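PDB 1U8S: glycine cleavage system transcriptional repressor, putative from Vibrio cholerae, which probably acts as a cytoplasmic repressor of genes of the glycine cleavage system and is built from two ACT domains. Local coordinates for residues S151-L155 / M156-E160. Sequence-based numbering, arbitrary orientation.
Sequences SGCNL and MQLQE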
ATOM      1  N   SER B 151      18.614  -9.660   0.271  1.00 53.15           N
ATOM      2  CA  SER B 151      19.527 -10.693  -0.221  1.00 53.37           C
ATOM      3  C   SER B 151      20.195 -11.489   0.909  1.00 52.46           C
ATOM      4  O   SER B 151      20.596 -12.640   0.716  1.00 51.22           O
ATOM      5  CB  SER B 151      20.598 -10.039  -1.092  1.00 54.30           C
ATOM      6  OG  SER B 151      21.232  -8.987  -0.380  1.00 56.12           O
ATOM      7  N   GLY B 152      20.305 -10.870   2.082  1.00 51.96           N
ATOM      8  CA  GLY B 152      20.928 -11.529   3.216  1.00 52.31           C
ATOM      9  C   GLY B 152      20.054 -12.545   3.925  1.00 53.02           C
ATOM     10  O   GLY B 152      20.418 -13.044   4.988  1.00 53.71           O
ATOM     11  N   CYS B 153      18.903 -12.860   3.336  1.00 53.30           N
ATOM     12  CA  CYS B 153      17.977 -13.815   3.928  1.00 51.53           C
ATOM     13  C   CYS B 153      18.060 -15.204   3.291  1.00 50.88           C
ATOM     14  O   CYS B 153      17.971 -15.360   2.070  1.00 50.23           O
ATOM     15  CB  CYS B 153      16.542 -13.281   3.829  1.00 52.78           C
ATOM     16  SG  CYS B 153      15.267 -14.344   4.568  1.00 51.14           S
ATOM     17  N   ASN B 154      18.235 -16.202   4.150  1.00 48.93           N
ATOM     18  CA  ASN B 154      18.331 -17.601   3.757  1.00 48.86           C
ATOM     19  C   ASN B 154      16.918 -18.104   3.429  1.00 48.41           C
ATOM     20  O   ASN B 154      16.127 -18.424   4.325  1.00 47.21           O
ATOM     21  CB  ASN B 154      18.944 -18.394   4.920  1.00 49.47           C
ATOM     22  CG  ASN B 154      19.354 -19.801   4.533  1.00 50.00           C
ATOM     23  OD1 ASN B 154      20.158 -20.422   5.223  1.00 51.59           O
ATOM     24  ND2 ASN B 154      18.799 -20.315   3.440  1.00 50.38           N
ATOM     25  N   LEU B 155      16.619 -18.173   2.136  1.00 46.87           N
ATOM     26  CA  LEU B 155      15.309 -18.587   1.665  1.00 48.26           C
ATOM     27  C   LEU B 155      14.916 -20.013   2.018  1.00 49.86           C
ATOM     28  O   LEU B 155      13.782 -20.258   2.427  1.00 49.93           O
ATOM     29  CB  LEU B 155      15.206 -18.371   0.151  1.00 47.07           C
ATOM     30  CG  LEU B 155      15.485 -16.936  -0.322  1.00 48.04           C
ATOM     31  CD1 LEU B 155      15.167 -16.811  -1.808  1.00 48.19           C
ATOM     32  CD2 LEU B 155      14.638 -15.951   0.477  1.00 47.89           C
ATOM     33  N   MET B 156      15.838 -20.956   1.859  1.00 52.40           N
ATOM     34  CA  MET B 156      15.539 -22.345   2.185  1.00 53.36           C
ATOM     35  C   MET B 156      15.250 -22.444   3.683  1.00 51.55           C
ATOM     36  O   MET B 156      14.420 -23.238   4.127  1.00 51.23           O
ATOM     37  CB  MET B 156      16.720 -23.242   1.813  1.00 57.79           C
ATOM     38  CG  MET B 156      16.451 -24.736   1.989  1.00 64.81           C
ATOM     39  SD  MET B 156      15.158 -25.419   0.876  1.00 71.84           S
ATOM     40  CE  MET B 156      13.706 -25.421   1.960  1.00 68.74           C
ATOM     41  N   GLN B 157      15.937 -21.616   4.458  1.00 49.76           N
ATOM     42  CA  GLN B 157      15.754 -21.597   5.900  1.00 49.30           C
ATOM     43  C   GLN B 157      14.428 -20.940   6.310  1.00 47.33           C
ATOM     44  O   GLN B 157      13.785 -21.375   7.266  1.00 46.45           O
ATOM     45  CB  GLN B 157      16.917 -20.861   6.556  1.00 50.20           C
ATOM     46  CG  GLN B 157      16.854 -20.867   8.057  1.00 52.07           C
ATOM     47  CD  GLN B 157      17.992 -20.107   8.674  1.00 53.92           C
ATOM     48  OE1 GLN B 157      19.159 -20.432   8.445  1.00 53.66           O
ATOM     49  NE2 GLN B 157      17.667 -19.081   9.464  1.00 53.30           N
ATOM     50  N   LEU B 158      14.031 -19.885   5.601  1.00 44.52           N
ATOM     51  CA  LEU B 158      12.778 -19.210   5.901  1.00 42.82           C
ATOM     52  C   LEU B 158      11.647 -20.188   5.618  1.00 43.20           C
ATOM     53  O   LEU B 158      10.678 -20.285   6.383  1.00 43.03           O
ATOM     54  CB  LEU B 158      12.616 -17.963   5.024  1.00 42.72           C
ATOM     55  CG  LEU B 158      11.307 -17.162   5.130  1.00 41.27           C
ATOM     56  CD1 LEU B 158      11.109 -16.630   6.540  1.00 39.59           C
ATOM     57  CD2 LEU B 158      11.354 -16.018   4.141  1.00 38.78           C
ATOM     58  N   GLN B 159      11.785 -20.932   4.526  1.00 41.37           N
ATOM     59  CA  GLN B 159      10.769 -21.890   4.142  1.00 41.36           C
ATOM     60  C   GLN B 159      10.640 -23.037   5.128  1.00 40.98           C
ATOM     61  O   GLN B 159       9.548 -23.540   5.373  1.00 40.58           O
ATOM     62  CB  GLN B 159      11.069 -22.426   2.759  1.00 43.18           C
ATOM     63  CG  GLN B 159      10.125 -23.504   2.296  1.00 47.64           C
ATOM     64  CD  GLN B 159      10.212 -23.688   0.809  1.00 51.70           C
ATOM     65  OE1 GLN B 159       9.651 -22.900   0.049  1.00 54.67           O
ATOM     66  NE2 GLN B 159      10.940 -24.713   0.373  1.00 54.66           N
ATOM     67  N   GLU B 160      11.757 -23.463   5.694  1.00 40.04           N
ATOM     68  CA  GLU B 160      11.716 -24.548   6.654  1.00 39.69           C
ATOM     69  C   GLU B 160      11.044 -24.075   7.935  1.00 37.33           C
ATOM     70  O   GLU B 160      10.167 -24.746   8.464  1.00 37.44           O
ATOM     71  CB  GLU B 160      13.135 -25.075   6.914  1.00 43.91           C
ATOM     72  CG  GLU B 160      13.572 -26.117   5.879  1.00 48.88           C
ATOM     73  CD  GLU B 160      15.048 -26.474   5.953  1.00 52.86           C
ATOM     74  OE1 GLU B 160      15.430 -27.523   5.386  1.00 53.52           O
ATOM     75  OE2 GLU B 160      15.827 -25.704   6.562  1.00 55.59           O
TER
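The side chains of Asn154 and Gln157 cross at about a right angle where the loop 151-154 runs into helix 155-168. The CB of Gln157 lies against the amide carbon of Asn154, with CG of Asn154 and CB of Gln157 3.3 Å apart. Their amide planes are inclined by 48°, so the two amides do not stack flat on each other. Asn154 holds its CG anti to the backbone N (chi1 -168°), which turns the amide in over the first turn and sets its carbon against the CB of Gln157.

Asn154 occupies the N-cap position. Its carbonyl opens the helical bonding: Leu158 N donates to Asn154 O at 2.9 Å, from within the carbonyl plane, although the N-H...O angle is only 146°. One residue on, Gln159 N reaches Leu155 O at 3.0 Å in a straighter bond, but its donor stands tilted out of the carbonyl plane. Glu160 N repeats the pattern on Met156 O, 3.1 Å away.

The helix begun here belongs to the second ACT domain, a beta-alpha-beta-beta-alpha-beta fold in which helices pack on a four-stranded antiparallel sheet. It is the second of the two helices, linking strands 141-149 and 172-179. On its inner side the buried Leu158 sends CD2 to within 4.3 Å of Cys153 SG, a loose apolar contact joining the loop to the first turn. Further out, Leu155 and Leu158 rest on Val149 and Phe177 of the sheet, and Leu158 also touches Val94 and Ile119. Gln159 touches Leu175 and Phe177 of strand 172-179.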